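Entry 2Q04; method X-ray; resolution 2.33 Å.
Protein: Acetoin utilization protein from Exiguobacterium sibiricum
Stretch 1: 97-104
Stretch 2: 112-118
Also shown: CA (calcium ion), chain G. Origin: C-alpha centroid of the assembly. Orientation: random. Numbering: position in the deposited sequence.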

# COMPACT_ATOMS: atom_id res chain seq x y z
N GLU A 97 -0.76 -0.75 7.93
CA GLU A 97 -1.41 -0.16 6.76
C GLU A 97 -0.50 -0.15 5.54
O GLU A 97 0.66 0.24 5.62
CB GLU A 97 -1.91 1.26 7.06
CG GLU A 97 -2.76 1.85 5.89
CD GLU A 97 -3.07 3.33 6.06
OE1 GLU A 97 -2.67 3.91 7.08
OE2 GLU A 97 -3.71 3.91 5.15
N LEU A 98 -1.01 -0.67 4.44
CA LEU A 98 -0.42 -0.46 3.16
C LEU A 98 -0.81 0.95 2.78
O LEU A 98 -1.96 1.20 2.41
CB LEU A 98 -0.99 -1.47 2.14
CG LEU A 98 -0.36 -1.56 0.73
CD1 LEU A 98 -0.96 -2.73 -0.03
CD2 LEU A 98 -0.54 -0.26 -0.07
N GLY A 99 0.08 1.89 3.04
CA GLY A 99 -0.23 3.30 2.88
C GLY A 99 -0.66 3.63 1.48
O GLY A 99 -1.81 4.01 1.24
N ALA A 100 0.24 3.42 0.52
CA ALA A 100 -0.03 3.73 -0.86
C ALA A 100 0.80 2.86 -1.81
O ALA A 100 1.73 2.17 -1.40
CB ALA A 100 0.23 5.21 -1.13
N ILE A 101 0.42 2.90 -3.08
CA ILE A 101 1.11 2.18 -4.13
C ILE A 101 0.94 2.98 -5.41
O ILE A 101 -0.17 3.24 -5.83
CB ILE A 101 0.55 0.75 -4.32
CG1 ILE A 101 1.36 -0.02 -5.36
CG2 ILE A 101 -0.90 0.79 -4.72
CD1 ILE A 101 1.02 -1.49 -5.41
N GLU A 102 2.05 3.44 -5.96
CA GLU A 102 2.00 4.30 -7.12
C GLU A 102 3.03 3.88 -8.16
O GLU A 102 4.10 3.41 -7.82
CB GLU A 102 2.22 5.76 -6.70
CG GLU A 102 1.80 6.78 -7.75
CD GLU A 102 1.96 8.23 -7.28
OE1 GLU A 102 2.30 8.45 -6.08
OE2 GLU A 102 1.73 9.15 -8.11
N VAL A 103 2.67 4.02 -9.43
CA VAL A 103 3.53 3.62 -10.54
C VAL A 103 3.39 4.62 -11.68
O VAL A 103 2.28 4.94 -12.09
CB VAL A 103 3.12 2.22 -11.07
CG1 VAL A 103 3.96 1.85 -12.30
CG2 VAL A 103 3.26 1.16 -9.96
N ALA A 104 4.52 5.11 -12.18
CA ALA A 104 4.51 6.09 -13.28
C ALA A 104 3.60 5.61 -14.42
O ALA A 104 3.59 4.43 -14.76
CB ALA A 104 5.92 6.32 -13.80
N ILE A 112 3.56 -4.09 -12.74
CA ILE A 112 4.51 -3.69 -11.72
C ILE A 112 3.87 -3.71 -10.34
O ILE A 112 4.49 -4.15 -9.37
CB ILE A 112 5.08 -2.30 -12.02
CG1 ILE A 112 6.06 -2.40 -13.21
CG2 ILE A 112 5.79 -1.73 -10.77
CD1 ILE A 112 6.61 -1.10 -13.66
N GLY A 113 2.62 -3.23 -10.26
CA GLY A 113 1.87 -3.24 -9.00
C GLY A 113 1.80 -4.63 -8.41
O GLY A 113 2.11 -4.83 -7.24
N LYS A 114 1.42 -5.60 -9.24
CA LYS A 114 1.36 -7.01 -8.83
C LYS A 114 2.67 -7.46 -8.19
O LYS A 114 2.68 -8.03 -7.10
CB LYS A 114 1.03 -7.92 -10.04
CG LYS A 114 -0.43 -7.86 -10.51
N LYS A 115 3.79 -7.20 -8.88
CA LYS A 115 5.11 -7.61 -8.39
C LYS A 115 5.54 -6.84 -7.19
O LYS A 115 6.21 -7.36 -6.31
CB LYS A 115 6.16 -7.46 -9.48
CG LYS A 115 6.37 -8.69 -10.30
CD LYS A 115 7.19 -9.74 -9.55
CE LYS A 115 7.49 -10.94 -10.44
NZ LYS A 115 8.43 -11.88 -9.80
N LEU A 116 5.26 -5.56 -7.20
CA LEU A 116 5.53 -4.72 -6.06
C LEU A 116 4.92 -5.37 -4.81
O LEU A 116 5.57 -5.47 -3.77
CB LEU A 116 4.92 -3.34 -6.28
CG LEU A 116 5.77 -2.10 -6.06
CD1 LEU A 116 7.16 -2.28 -6.48
CD2 LEU A 116 5.14 -0.93 -6.81
N LEU A 117 3.69 -5.87 -4.94
CA LEU A 117 3.00 -6.53 -3.83
C LEU A 117 3.59 -7.90 -3.52
O LEU A 117 3.69 -8.29 -2.36
CB LEU A 117 1.49 -6.66 -4.12
CG LEU A 117 0.65 -5.35 -4.15
CD1 LEU A 117 -0.77 -5.64 -4.64
CD2 LEU A 117 0.62 -4.68 -2.78
N GLU A 118 3.96 -8.64 -4.57
CA GLU A 118 4.58 -9.97 -4.40
C GLU A 118 5.85 -9.89 -3.55
O GLU A 118 6.01 -10.63 -2.59
CB GLU A 118 4.94 -10.60 -5.76
CG GLU A 118 3.78 -11.24 -6.49
CD GLU A 118 4.21 -11.89 -7.82
OE1 GLU A 118 5.35 -12.43 -7.89
OE2 GLU A 118 3.40 -11.88 -8.78
CA CA G . -4.18 4.40 0.77
O HOH W 1 -4.21 2.80 2.88
O HOH W 2 -3.90 2.30 -0.43
O HOH W 3 -4.52 6.93 1.72

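A helix laid against a β-strand is commonly held chiefly by apolar side chains, and this pair from an acetoin utilization protein illustrates the principle. The strand, which runs through Val103, and the helix that begins this second stretch at Ile112 approach to 9.2 Å between axes, with their N-to-C directions 138° apart. The helix satisfies part of its own backbone: Leu116 N donates to Ile112 O at 2.7 Å and Leu117 N to Gly113 O at 3.0 Å. No hydrogen bond crosses the interface, so packing must do the work.

The closest CA pair is Val103 CA and Gly113 CA, 7.2 Å apart. Gly113 has no side chain here, and its backbone is itself part of the contact surface: Ile101 CD1 lies 4.0 Å from Gly113 O.

From Ile101 to Val103 the strand alternates. Ile101 and Val103 point toward the helix, whereas Glu102 between them points away, its carboxylate oxygens hydrogen-bonded elsewhere in the structure. Ile101, with both chi angles t, is covered most by the partner stretch: its CG1 meets Leu116 CD2 at 4.1 Å and its CD1 reaches Leu117 CG at 4.1 Å. Val103, also branched at CB but shorter, places CG2 3.9 Å from Ile112 CG2 and 4.2 Å from Leu116 CD2, so Leu116 touches both strand residues.

Farther along, Leu98 also points toward the helix. Leu117 leaves its CA sideways, yet its end comes nearer, and its CD2 packs 3.7 Å from Leu98 CD1. Leu98, Ile112, Leu116 and Leu117 are buried, where hydrocarbon side chains leave no polar group to satisfy. The helical lysines and Glu118 make no contact with the strand. Together the stretches bury 266 Å², a modest area assembled mostly from aliphatic side chains, with some from the backbone of Gly113; shapes, rather than charges, make the fit.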